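Local coordinates for 3,4-dihydroxy-2-butanone 4-phosphate synthase (Acinetobacter baumannii, PDB 6MNZ), which probably catalyses the conversion of D-ribulose 5-phosphate to formate and 3,4-dihydroxy-2-butanone 4-phosphate, a step of riboflavin biosynthesis, at residues T83-S88 with M131-G136; D194-R199 with Q323-G328; Y198-E203 with G330-R335. All coordinates share one frame; numbering follows the deposited sequence.

Contact 1: residues T83-S88 with M131-G136; sequences TNFTLS and MAQPGG
Gln133 lays its amide over one face of the Phe85 ring. Its NE2 stands 3.2 Å above the plane of that ring, displaced from the centre toward the rim where CE2 and CZ lie. Gln133 CG also approaches the ring, 3.6 Å from Phe85 CE2. The two side chains cross at about a right angle and the amide plane is inclined by 44° to the ring, so this is no flat stack. The bend at chi2 of Gln133 (-61°) folds the amide back over the aromatic face. Glutamine suits the place because its methylenes give an apolar surface while its N-H groups, which carry partial positive charge, could lie against the pi electrons.

Beside the ring, Met131 N donates to Phe85 O at 3.3 Å. Apolar packing continues where Leu87 CD1 meets Met131 CB at 3.7 Å, these two side chains also crossing about perpendicularly.

Met131 ends strand 127-131, an outermost strand, within this chain, of the mixed sheet in the DHBP synthase part, and the bond ties the loop 83-88 to that strand end. The chain then enters a type I beta turn from Gln133 to Gly136, in which Gly136 N bonds to Gln133 O at 3.0 Å. Pro134 fits the second position of this turn, and Gly136, at the last, takes a positive phi (70°) that costs a residue without a side chain little.

Farther out, Leu87 and Met131 both touch Cys65 of helix 62-68. Glu145 of helix 143-153 accepts a hydrogen bond from Gln133 N and touches Phe85, whose ring also meets Arg140, predicted to bind D-ribulose 5-phosphate.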
ATOM      1  N   THR A  83      10.909   7.126   5.950  1.00 72.30           N
ATOM      2  CA  THR A  83       9.709   7.760   5.415  1.00 65.53           C
ATOM      3  C   THR A  83       9.839   9.268   5.609  1.00 39.87           C
ATOM      4  O   THR A  83       9.849   9.753   6.745  1.00 49.71           O
ATOM      5  CB  THR A  83       8.456   7.225   6.107  1.00 83.54           C
ATOM      6  OG1 THR A  83       8.405   5.797   5.978  1.00 79.52           O
ATOM      7  CG2 THR A  83       7.201   7.832   5.496  1.00 72.62           C
ATOM      8  N   ASN A  84      10.020   9.997   4.507  1.00 41.10           N
ATOM      9  CA  ASN A  84      10.154  11.447   4.578  1.00 46.76           C
ATOM     10  C   ASN A  84       9.851  12.050   3.216  1.00 52.00           C
ATOM     11  O   ASN A  84      10.540  11.740   2.240  1.00 48.33           O
ATOM     12  CB  ASN A  84      11.560  11.850   5.030  1.00 41.02           C
ATOM     13  CG  ASN A  84      11.681  13.338   5.292  1.00 55.32           C
ATOM     14  OD1 ASN A  84      11.309  14.156   4.452  1.00 65.84           O
ATOM     15  ND2 ASN A  84      12.061  13.690   6.513  1.00 55.54           N
ATOM     16  N   PHE A  85       8.991  13.070   3.209  1.00 52.77           N
ATOM     17  CA  PHE A  85       8.521  13.693   1.973  1.00 52.84           C
ATOM     18  C   PHE A  85       9.294  14.992   1.760  1.00 43.72           C
ATOM     19  O   PHE A  85       8.804  16.093   2.010  1.00 43.99           O
ATOM     20  CB  PHE A  85       7.016  13.929   2.034  1.00 43.74           C
ATOM     21  CG  PHE A  85       6.256  12.818   2.695  1.00 53.58           C
ATOM     22  CD1 PHE A  85       6.267  11.540   2.160  1.00 61.79           C
ATOM     23  CD2 PHE A  85       5.476  13.065   3.813  1.00 55.14           C
ATOM     24  CE1 PHE A  85       5.513  10.527   2.729  1.00 85.34           C
ATOM     25  CE2 PHE A  85       4.724  12.056   4.389  1.00 56.63           C
ATOM     26  CZ  PHE A  85       4.747  10.785   3.849  1.00 67.10           C
ATOM     27  N   THR A  86      10.499  14.852   1.216  1.00 40.33           N
ATOM     28  CA  THR A  86      11.212  15.981   0.640  1.00 40.97           C
ATOM     29  C   THR A  86      10.644  16.333  -0.733  1.00 45.10           C
ATOM     30  O   THR A  86       9.908  15.559  -1.352  1.00 39.58           O
ATOM     31  CB  THR A  86      12.707  15.679   0.513  1.00 33.75           C
ATOM     32  OG1 THR A  86      12.889  14.354   0.001  1.00 38.14           O
ATOM     33  CG2 THR A  86      13.399  15.803   1.866  1.00 33.13           C
ATOM     34  N   LEU A  87      10.912  17.565  -1.153  1.00 49.51           N
ATOM     35  CA  LEU A  87      10.442  18.090  -2.425  1.00 37.01           C
ATOM     36  C   LEU A  87      11.621  18.369  -3.346  1.00 44.18           C
ATOM     37  O   LEU A  87      12.777  18.432  -2.919  1.00 42.09           O
ATOM     38  CB  LEU A  87       9.628  19.371  -2.213  1.00 25.81           C
ATOM     39  CG  LEU A  87       8.112  19.195  -2.188  1.00 32.32           C
ATOM     40  CD1 LEU A  87       7.716  18.082  -1.239  1.00 39.76           C
ATOM     41  CD2 LEU A  87       7.437  20.498  -1.798  1.00 42.35           C
ATOM     42  N   SER A  88      11.293  18.690  -4.598  1.00 39.28           N
ATOM     43  CA  SER A  88      12.195  19.473  -5.429  1.00 31.37           C
ATOM     44  C   SER A  88      12.622  20.741  -4.700  1.00 30.99           C
ATOM     45  O   SER A  88      11.837  21.349  -3.968  1.00 36.30           O
ATOM     46  CB  SER A  88      11.521  19.829  -6.755  1.00 49.50           C
ATOM     47  OG  SER A  88      11.402  18.693  -7.595  1.00 38.03           O
ATOM     48  N   MET A 131       6.372  18.308   2.216  1.00 27.63           N
ATOM     49  CA  MET A 131       4.927  18.252   2.023  1.00 30.74           C
ATOM     50  C   MET A 131       4.319  17.420   3.146  1.00 37.13           C
ATOM     51  O   MET A 131       4.508  16.200   3.198  1.00 47.59           O
ATOM     52  CB  MET A 131       4.600  17.657   0.656  1.00 42.96           C
ATOM     53  CG  MET A 131       3.182  17.902   0.176  1.00 43.44           C
ATOM     54  SD  MET A 131       2.842  17.099  -1.407  1.00 37.89           S
ATOM     55  CE  MET A 131       2.424  15.442  -0.860  1.00 52.87           C
ATOM     56  N   ALA A 132       3.586  18.077   4.040  1.00 38.43           N
ATOM     57  CA  ALA A 132       2.831  17.370   5.062  1.00 37.65           C
ATOM     58  C   ALA A 132       1.661  16.612   4.439  1.00 39.91           C
ATOM     59  O   ALA A 132       1.215  16.904   3.327  1.00 46.74           O
ATOM     60  CB  ALA A 132       2.327  18.347   6.124  1.00 42.58           C
ATOM     61  N   GLN A 133       1.227  15.567   5.136  1.00 30.36           N
ATOM     62  CA  GLN A 133       0.045  14.826   4.733  1.00 40.05           C
ATOM     63  C   GLN A 133      -1.222  15.583   5.119  1.00 48.58           C
ATOM     64  O   GLN A 133      -1.168  16.537   5.902  1.00 39.67           O
ATOM     65  CB  GLN A 133       0.043  13.445   5.377  1.00 39.77           C
ATOM     66  CG  GLN A 133       1.159  12.537   4.901  1.00 47.01           C
ATOM     67  CD  GLN A 133       1.099  12.270   3.411  1.00 56.14           C
ATOM     68  OE1 GLN A 133       0.227  11.544   2.936  1.00 63.10           O
ATOM     69  NE2 GLN A 133       2.085  12.777   2.681  1.00 56.90           N
ATOM     70  N   PRO A 134      -2.332  15.317   4.422  1.00 45.79           N
ATOM     71  CA  PRO A 134      -3.492  16.220   4.530  1.00 44.89           C
ATOM     72  C   PRO A 134      -3.931  16.482   5.961  1.00 54.82           C
ATOM     73  O   PRO A 134      -4.060  17.644   6.368  1.00 52.40           O
ATOM     74  CB  PRO A 134      -4.573  15.485   3.725  1.00 49.69           C
ATOM     75  CG  PRO A 134      -3.821  14.672   2.734  1.00 51.86           C
ATOM     76  CD  PRO A 134      -2.534  14.266   3.406  1.00 51.01           C
ATOM     77  N   GLY A 135      -4.177  15.430   6.735  1.00 35.47           N
ATOM     78  CA  GLY A 135      -4.674  15.599   8.082  1.00 39.44           C
ATOM     79  C   GLY A 135      -3.651  16.067   9.087  1.00 42.38           C
ATOM     80  O   GLY A 135      -3.959  16.158  10.279  1.00 32.13           O
ATOM     81  N   GLY A 136      -2.419  16.313   8.652  1.00 54.03           N
ATOM     82  CA  GLY A 136      -1.412  16.818   9.563  1.00 49.70           C
ATOM     83  C   GLY A 136      -0.990  15.759  10.562  1.00 39.20           C
ATOM     84  O   GLY A 136      -0.967  14.559  10.267  1.00 40.01           O
TER

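Contact 2: residues D194-R199 with Q323-G328; sequences DLIHYR and QYQTIG
The imidazole of His197 points its edge toward the face of the Tyr324 ring in an edge-to-face pair, with the two ring centroids 5.6 Å apart and the planes inclined at 51°. His197 CB adds an oblique contact, 3.9 Å from Tyr324 CD2. The rings bridge two helices that run nearly parallel, with local axes 9.0 Å apart and only 12° between their directions. Helix 192-202 belongs to the DHBP synthase part and helix 320-336 to the region related to GTP cyclohydrolase II, so this is packing between the two domains. Aromatic residues suit so close a helix pair because flat rings can pack edge against face.

Ile196, the residue before His197, supplies the apolar part. Its CG2 lies anti to its own backbone N, a placement that directs this methyl at the facing helix, where it touches Tyr324 CB at 3.5 Å and lies 3.7 Å from Gln325 N. A beta-branched residue serves well here, since its two branches meet different parts of that helix, CD1 lying near the Gln325 amide. Ile196 and Tyr324 cross at about a right angle.

Ile196 also touches Val137 and lies near Ala141, predicted to bind D-ribulose 5-phosphate. His197 also touches Ser355. The extended chain of Gln325 carries its amide past Ile196 to a weak hydrogen bond with His139 O, and leaves NE2 4.0 Å from Ile196 CD1.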
ATOM      1  N   ASP A 194       2.326  15.406  22.382  1.00 47.08           N
ATOM      2  CA  ASP A 194       1.578  16.398  23.146  1.00 41.25           C
ATOM      3  C   ASP A 194       0.741  17.286  22.235  1.00 39.48           C
ATOM      4  O   ASP A 194      -0.310  17.786  22.650  1.00 46.46           O
ATOM      5  CB  ASP A 194       2.534  17.253  23.980  1.00 48.82           C
ATOM      6  CG  ASP A 194       2.991  16.549  25.244  1.00 66.91           C
ATOM      7  OD1 ASP A 194       3.020  15.301  25.252  1.00 66.44           O
ATOM      8  OD2 ASP A 194       3.380  17.245  26.207  1.00 64.27           O
ATOM      9  N   LEU A 195       1.186  17.494  20.994  1.00 41.04           N
ATOM     10  CA  LEU A 195       0.374  18.220  20.025  1.00 34.87           C
ATOM     11  C   LEU A 195      -0.745  17.352  19.463  1.00 32.76           C
ATOM     12  O   LEU A 195      -1.844  17.851  19.199  1.00 31.67           O
ATOM     13  CB  LEU A 195       1.255  18.750  18.894  1.00 31.55           C
ATOM     14  CG  LEU A 195       0.575  19.726  17.931  1.00 42.02           C
ATOM     15  CD1 LEU A 195       0.136  20.992  18.655  1.00 36.69           C
ATOM     16  CD2 LEU A 195       1.503  20.064  16.772  1.00 38.94           C
ATOM     17  N   ILE A 196      -0.466  16.069  19.206  1.00 35.83           N
ATOM     18  CA  ILE A 196      -1.530  15.132  18.849  1.00 32.47           C
ATOM     19  C   ILE A 196      -2.676  15.246  19.845  1.00 42.22           C
ATOM     20  O   ILE A 196      -3.839  15.442  19.473  1.00 44.09           O
ATOM     21  CB  ILE A 196      -0.992  13.692  18.791  1.00 24.50           C
ATOM     22  CG1 ILE A 196      -0.060  13.522  17.595  1.00 30.92           C
ATOM     23  CG2 ILE A 196      -2.145  12.702  18.694  1.00 31.55           C
ATOM     24  CD1 ILE A 196       0.725  12.239  17.592  1.00 33.72           C
ATOM     25  N   HIS A 197      -2.364  15.073  21.130  1.00 39.86           N
ATOM     26  CA  HIS A 197      -3.408  15.029  22.145  1.00 32.08           C
ATOM     27  C   HIS A 197      -4.131  16.363  22.259  1.00 33.28           C
ATOM     28  O   HIS A 197      -5.357  16.389  22.407  1.00 35.05           O
ATOM     29  CB  HIS A 197      -2.801  14.635  23.490  1.00 48.48           C
ATOM     30  CG  HIS A 197      -3.810  14.453  24.578  1.00 41.98           C
ATOM     31  ND1 HIS A 197      -4.783  13.476  24.536  1.00 45.95           N
ATOM     32  CD2 HIS A 197      -3.987  15.111  25.747  1.00 40.49           C
ATOM     33  CE1 HIS A 197      -5.535  13.563  25.618  1.00 55.14           C
ATOM     34  NE2 HIS A 197      -5.051  14.522  26.386  1.00 44.10           N
ATOM     35  N   TYR A 198      -3.421  17.472  22.051  1.00 31.15           N
ATOM     36  CA  TYR A 198      -4.077  18.775  22.051  1.00 35.11           C
ATOM     37  C   TYR A 198      -5.127  18.853  20.950  1.00 38.17           C
ATOM     38  O   TYR A 198      -6.282  19.217  21.201  1.00 42.42           O
ATOM     39  CB  TYR A 198      -3.039  19.884  21.887  1.00 43.81           C
ATOM     40  CG  TYR A 198      -3.633  21.272  21.908  1.00 36.30           C
ATOM     41  CD1 TYR A 198      -3.715  21.995  23.089  1.00 41.07           C
ATOM     42  CD2 TYR A 198      -4.057  21.884  20.737  1.00 37.21           C
ATOM     43  CE1 TYR A 198      -4.306  23.240  23.123  1.00 44.34           C
ATOM     44  CE2 TYR A 198      -4.645  23.131  20.759  1.00 46.59           C
ATOM     45  CZ  TYR A 198      -4.780  23.798  21.956  1.00 38.45           C
ATOM     46  OH  TYR A 198      -5.387  25.031  21.992  1.00 57.71           O
ATOM     47  N   ARG A 199      -4.737  18.527  19.716  1.00 42.05           N
ATOM     48  CA  ARG A 199      -5.675  18.579  18.600  1.00 41.59           C
ATOM     49  C   ARG A 199      -6.883  17.688  18.855  1.00 36.78           C
ATOM     50  O   ARG A 199      -8.007  18.028  18.468  1.00 37.65           O
ATOM     51  CB  ARG A 199      -4.973  18.165  17.307  1.00 39.68           C
ATOM     52  CG  ARG A 199      -3.928  19.155  16.817  1.00 33.40           C
ATOM     53  CD  ARG A 199      -3.642  18.979  15.332  1.00 32.82           C
ATOM     54  NE  ARG A 199      -4.842  19.159  14.519  1.00 37.05           N
ATOM     55  CZ  ARG A 199      -4.888  18.999  13.200  1.00 33.52           C
ATOM     56  NH1 ARG A 199      -3.806  18.613  12.537  1.00 48.37           N
ATOM     57  NH2 ARG A 199      -6.049  19.095  12.566  1.00 37.56           N
ATOM     58  N   GLN A 323      -0.631   6.012  19.822  1.00 38.87           N
ATOM     59  CA  GLN A 323      -1.585   5.764  20.897  1.00 41.61           C
ATOM     60  C   GLN A 323      -2.575   6.916  21.031  1.00 40.58           C
ATOM     61  O   GLN A 323      -3.792   6.701  21.030  1.00 46.95           O
ATOM     62  CB  GLN A 323      -0.844   5.540  22.215  1.00 37.08           C
ATOM     63  CG  GLN A 323      -0.049   4.244  22.271  1.00 58.77           C
ATOM     64  CD  GLN A 323       0.646   4.046  23.606  1.00 67.77           C
ATOM     65  OE1 GLN A 323       0.489   4.849  24.525  1.00 69.91           O
ATOM     66  NE2 GLN A 323       1.390   2.954  23.731  1.00 64.57           N
ATOM     67  N   TYR A 324      -2.069   8.150  21.108  1.00 44.05           N
ATOM     68  CA  TYR A 324      -2.950   9.305  21.222  1.00 42.80           C
ATOM     69  C   TYR A 324      -3.787   9.495  19.963  1.00 36.87           C
ATOM     70  O   TYR A 324      -4.905  10.018  20.036  1.00 40.63           O
ATOM     71  CB  TYR A 324      -2.136  10.570  21.492  1.00 50.41           C
ATOM     72  CG  TYR A 324      -1.322  10.540  22.767  1.00 59.13           C
ATOM     73  CD1 TYR A 324      -1.555   9.581  23.743  1.00 58.29           C
ATOM     74  CD2 TYR A 324      -0.449  11.575  23.068  1.00 56.31           C
ATOM     75  CE1 TYR A 324      -0.860   9.594  24.936  1.00 58.12           C
ATOM     76  CE2 TYR A 324       0.213  11.624  24.276  1.00 53.48           C
ATOM     77  CZ  TYR A 324       0.017  10.624  25.201  1.00 57.66           C
ATOM     78  OH  TYR A 324       0.693  10.659  26.398  1.00 69.52           O
ATOM     79  N   GLN A 325      -3.241   9.134  18.802  1.00 34.76           N
ATOM     80  CA  GLN A 325      -4.064   8.999  17.607  1.00 35.07           C
ATOM     81  C   GLN A 325      -5.196   8.007  17.839  1.00 38.22           C
ATOM     82  O   GLN A 325      -6.364   8.300  17.556  1.00 37.82           O
ATOM     83  CB  GLN A 325      -3.197   8.568  16.425  1.00 39.80           C
ATOM     84  CG  GLN A 325      -2.258   9.650  15.922  1.00 37.71           C
ATOM     85  CD  GLN A 325      -1.202   9.114  14.977  1.00 30.94           C
ATOM     86  OE1 GLN A 325      -1.152   7.916  14.700  1.00 34.22           O
ATOM     87  NE2 GLN A 325      -0.409  10.014  14.409  1.00 38.71           N
ATOM     88  N   THR A 326      -4.870   6.822  18.360  1.00 36.24           N
ATOM     89  CA  THR A 326      -5.875   5.778  18.516  1.00 40.50           C
ATOM     90  C   THR A 326      -6.995   6.243  19.436  1.00 43.62           C
ATOM     91  O   THR A 326      -8.141   6.417  19.006  1.00 48.22           O
ATOM     92  CB  THR A 326      -5.232   4.500  19.064  1.00 36.17           C
ATOM     93  OG1 THR A 326      -4.364   3.936  18.075  1.00 47.31           O
ATOM     94  CG2 THR A 326      -6.301   3.465  19.453  1.00 35.56           C
ATOM     95  N   ILE A 327      -6.650   6.570  20.684  1.00 29.18           N
ATOM     96  CA  ILE A 327      -7.673   6.809  21.691  1.00 34.98           C
ATOM     97  C   ILE A 327      -8.351   8.155  21.485  1.00 34.42           C
ATOM     98  O   ILE A 327      -9.528   8.305  21.833  1.00 38.09           O
ATOM     99  CB  ILE A 327      -7.061   6.698  23.102  1.00 48.69           C
ATOM    100  CG1 ILE A 327      -8.095   6.143  24.089  1.00 68.63           C
ATOM    101  CG2 ILE A 327      -6.534   8.047  23.578  1.00 37.53           C
ATOM    102  CD1 ILE A 327      -8.456   4.683  23.858  1.00 43.81           C
ATOM    103  N   GLY A 328      -7.715   9.070  20.754  1.00 46.10           N
ATOM    104  CA  GLY A 328      -8.390  10.301  20.380  1.00 48.59           C
ATOM    105  C   GLY A 328      -9.496  10.081  19.367  1.00 42.24           C
ATOM    106  O   GLY A 328     -10.588  10.643  19.495  1.00 31.92           O
TER

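Contact 3: residues Y198-E203 with G330-R335; sequences YRMTNE and GAQILR
Gln332 extends toward Met200, and the two side chains cross at about a right angle. Helices 192-202 and 320-336 meet here near their C-terminal ends, joining a helix of the DHBP synthase part to one of the region related to GTP cyclohydrolase II. Gln332 runs extended beyond CG (chi2 178°), which carries its amide over to segment 198-203. Met200 is instead bent at chi2 and chi3, and its sulfur is turned back beside the amide, with Met200 SD 3.5 Å from Gln332 NE2. The same NE2 is 3.4 Å from Met200 O, and Glu203 O lies a little farther off, at 3.8 Å from Gln332 NE2. The nitrogen end thus lies near a sulfur and two carbonyl oxygens, surroundings compatible with an N-H donor.

The other end of the amide looks to the chain at Thr205, for Gln332 OE1 accepts a hydrogen bond from Thr205 N. A long side chain with both donor and acceptor is well matched to such a buried junction, and the flexible methionine can bend to bring its sulfur beside it. Met200 also touches Glu228 of strand 220-228.

Within 198-203, Tyr198 O accepts from both Thr201 N and Asn202 N, and Arg199 forms a salt bridge with Glu203 as well as with Asp149. The guanidinium grips Glu203 side-on, with Arg199 NE 3.0 Å and NH2 3.1 Å from the one oxygen OE1, which lies within 1° of the guanidinium plane and receives both donors on its syn side.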
ATOM      1  N   TYR A 198      -3.421  17.472  22.051  1.00 31.15           N
ATOM      2  CA  TYR A 198      -4.077  18.775  22.051  1.00 35.11           C
ATOM      3  C   TYR A 198      -5.127  18.853  20.950  1.00 38.17           C
ATOM      4  O   TYR A 198      -6.282  19.217  21.201  1.00 42.42           O
ATOM      5  CB  TYR A 198      -3.039  19.884  21.887  1.00 43.81           C
ATOM      6  CG  TYR A 198      -3.633  21.272  21.908  1.00 36.30           C
ATOM      7  CD1 TYR A 198      -3.715  21.995  23.089  1.00 41.07           C
ATOM      8  CD2 TYR A 198      -4.057  21.884  20.737  1.00 37.21           C
ATOM      9  CE1 TYR A 198      -4.306  23.240  23.123  1.00 44.34           C
ATOM     10  CE2 TYR A 198      -4.645  23.131  20.759  1.00 46.59           C
ATOM     11  CZ  TYR A 198      -4.780  23.798  21.956  1.00 38.45           C
ATOM     12  OH  TYR A 198      -5.387  25.031  21.992  1.00 57.71           O
ATOM     13  N   ARG A 199      -4.737  18.527  19.716  1.00 42.05           N
ATOM     14  CA  ARG A 199      -5.675  18.579  18.600  1.00 41.59           C
ATOM     15  C   ARG A 199      -6.883  17.688  18.855  1.00 36.78           C
ATOM     16  O   ARG A 199      -8.007  18.028  18.468  1.00 37.65           O
ATOM     17  CB  ARG A 199      -4.973  18.165  17.307  1.00 39.68           C
ATOM     18  CG  ARG A 199      -3.928  19.155  16.817  1.00 33.40           C
ATOM     19  CD  ARG A 199      -3.642  18.979  15.332  1.00 32.82           C
ATOM     20  NE  ARG A 199      -4.842  19.159  14.519  1.00 37.05           N
ATOM     21  CZ  ARG A 199      -4.888  18.999  13.200  1.00 33.52           C
ATOM     22  NH1 ARG A 199      -3.806  18.613  12.537  1.00 48.37           N
ATOM     23  NH2 ARG A 199      -6.049  19.095  12.566  1.00 37.56           N
ATOM     24  N   MET A 200      -6.659  16.507  19.434  1.00 34.13           N
ATOM     25  CA  MET A 200      -7.765  15.605  19.723  1.00 36.33           C
ATOM     26  C   MET A 200      -8.681  16.147  20.812  1.00 38.63           C
ATOM     27  O   MET A 200      -9.858  15.775  20.854  1.00 45.54           O
ATOM     28  CB  MET A 200      -7.230  14.233  20.131  1.00 28.06           C
ATOM     29  CG  MET A 200      -6.459  13.516  19.035  1.00 28.16           C
ATOM     30  SD  MET A 200      -7.430  13.217  17.544  1.00 33.11           S
ATOM     31  CE  MET A 200      -6.718  11.673  16.977  1.00 33.85           C
ATOM     32  N   THR A 201      -8.192  17.058  21.654  1.00 33.32           N
ATOM     33  CA  THR A 201      -8.983  17.541  22.777  1.00 31.46           C
ATOM     34  C   THR A 201      -9.728  18.830  22.459  1.00 43.75           C
ATOM     35  O   THR A 201     -10.712  19.147  23.136  1.00 55.13           O
ATOM     36  CB  THR A 201      -8.091  17.773  24.002  1.00 49.71           C
ATOM     37  OG1 THR A 201      -7.121  18.786  23.708  1.00 46.95           O
ATOM     38  CG2 THR A 201      -7.380  16.488  24.401  1.00 70.09           C
ATOM     39  N   ASN A 202      -9.231  19.621  21.505  1.00 52.55           N
ATOM     40  CA  ASN A 202      -9.760  20.954  21.245  1.00 46.11           C
ATOM     41  C   ASN A 202     -10.279  21.098  19.818  1.00 44.32           C
ATOM     42  O   ASN A 202     -10.510  22.221  19.357  1.00 58.97           O
ATOM     43  CB  ASN A 202      -8.692  22.012  21.528  1.00 45.22           C
ATOM     44  CG  ASN A 202      -8.208  21.977  22.964  1.00 56.90           C
ATOM     45  OD1 ASN A 202      -7.134  21.450  23.256  1.00 46.14           O
ATOM     46  ND2 ASN A 202      -8.964  22.605  23.857  1.00 59.59           N
ATOM     47  N   GLU A 203     -10.481  19.986  19.116  1.00 31.24           N
ATOM     48  CA  GLU A 203     -11.018  20.002  17.763  1.00 34.89           C
ATOM     49  C   GLU A 203     -11.948  18.813  17.577  1.00 37.87           C
ATOM     50  O   GLU A 203     -11.641  17.701  18.017  1.00 36.77           O
ATOM     51  CB  GLU A 203      -9.898  19.955  16.712  1.00 37.67           C
ATOM     52  CG  GLU A 203      -8.821  21.024  16.874  1.00 46.18           C
ATOM     53  CD  GLU A 203      -7.663  20.840  15.902  1.00 47.08           C
ATOM     54  OE1 GLU A 203      -7.722  19.905  15.074  1.00 40.53           O
ATOM     55  OE2 GLU A 203      -6.659  21.575  16.017  1.00 40.11           O
ATOM     56  N   GLY A 330     -10.886   7.054  18.982  1.00 36.71           N
ATOM     57  CA  GLY A 330     -11.811   6.237  19.747  1.00 34.43           C
ATOM     58  C   GLY A 330     -12.611   7.029  20.761  1.00 34.11           C
ATOM     59  O   GLY A 330     -13.775   6.714  21.016  1.00 36.48           O
ATOM     60  N   ALA A 331     -12.052   8.137  21.253  1.00 37.21           N
ATOM     61  CA  ALA A 331     -12.731   8.911  22.283  1.00 36.49           C
ATOM     62  C   ALA A 331     -13.791   9.829  21.686  1.00 35.68           C
ATOM     63  O   ALA A 331     -14.888   9.957  22.243  1.00 37.45           O
ATOM     64  CB  ALA A 331     -11.717   9.725  23.087  1.00 37.21           C
ATOM     65  N   GLN A 332     -13.514  10.413  20.518  1.00 37.56           N
ATOM     66  CA  GLN A 332     -14.511  11.245  19.856  1.00 27.37           C
ATOM     67  C   GLN A 332     -15.682  10.416  19.346  1.00 37.19           C
ATOM     68  O   GLN A 332     -16.829  10.872  19.400  1.00 47.28           O
ATOM     69  CB  GLN A 332     -13.869  12.016  18.705  1.00 34.94           C
ATOM     70  CG  GLN A 332     -12.804  13.009  19.145  1.00 27.70           C
ATOM     71  CD  GLN A 332     -12.147  13.722  17.976  1.00 31.62           C
ATOM     72  OE1 GLN A 332     -12.791  14.005  16.964  1.00 39.98           O
ATOM     73  NE2 GLN A 332     -10.849  13.980  18.093  1.00 36.29           N
ATOM     74  N   ILE A 333     -15.434   9.157  18.982  1.00 43.63           N
ATOM     75  CA  ILE A 333     -16.526   8.251  18.639  1.00 40.19           C
ATOM     76  C   ILE A 333     -17.407   8.007  19.858  1.00 48.83           C
ATOM     77  O   ILE A 333     -18.641   8.004  19.765  1.00 39.14           O
ATOM     78  CB  ILE A 333     -15.968   6.934  18.070  1.00 41.81           C
ATOM     79  CG1 ILE A 333     -15.394   7.173  16.670  1.00 66.71           C
ATOM     80  CG2 ILE A 333     -17.049   5.862  18.042  1.00 50.82           C
ATOM     81  CD1 ILE A 333     -14.707   5.963  16.062  1.00 58.59           C
ATOM     82  N   LEU A 334     -16.786   7.696  20.996  1.00 50.37           N
ATOM     83  CA  LEU A 334     -17.553   7.313  22.174  1.00 41.24           C
ATOM     84  C   LEU A 334     -18.341   8.488  22.739  1.00 47.33           C
ATOM     85  O   LEU A 334     -19.482   8.309  23.180  1.00 45.60           O
ATOM     86  CB  LEU A 334     -16.618   6.735  23.234  1.00 33.11           C
ATOM     87  CG  LEU A 334     -15.925   5.432  22.832  1.00 41.26           C
ATOM     88  CD1 LEU A 334     -14.737   5.146  23.741  1.00 46.60           C
ATOM     89  CD2 LEU A 334     -16.907   4.271  22.848  1.00 39.46           C
ATOM     90  N   ARG A 335     -17.796   9.703  22.656  1.00 46.72           N
ATOM     91  CA  ARG A 335     -18.585  10.881  22.999  1.00 47.09           C
ATOM     92  C   ARG A 335     -19.731  11.082  22.017  1.00 41.75           C
ATOM     93  O   ARG A 335     -20.845  11.437  22.420  1.00 56.57           O
ATOM     94  CB  ARG A 335     -17.699  12.123  23.035  1.00 51.34           C
ATOM     95  CG  ARG A 335     -18.467  13.402  23.335  1.00 54.29           C
ATOM     96  CD  ARG A 335     -17.536  14.528  23.751  1.00 69.05           C
ATOM     97  NE  ARG A 335     -16.734  15.007  22.629  1.00 66.73           N
ATOM     98  CZ  ARG A 335     -15.409  15.127  22.636  1.00 54.93           C
ATOM     99  NH1 ARG A 335     -14.701  14.824  23.717  1.00 67.74           N
ATOM    100  NH2 ARG A 335     -14.786  15.573  21.556  1.00 51.67           N
TER

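How the contacts relate
Along the chain, contact 1 closes before the other two open, and contacts 2 and 3 both start from helix 192-202 and return to helix 320-336. Their centres lie about 8 Å apart, so they form successive parts of one helix-helix seam between the DHBP synthase part and the region related to GTP cyclohydrolase II. Met200 joins them, its CE lying 3.4 Å from Gln325 O. Contact 1 sits wholly within the first domain, its centre about 19 Å from that of contact 2 and 24 Å from that of contact 3. Arg199 nonetheless reaches back to it through a weak hydrogen bond from NH1 to Gly135 O, linking the loop after strand 127-131 to the interdomain helix.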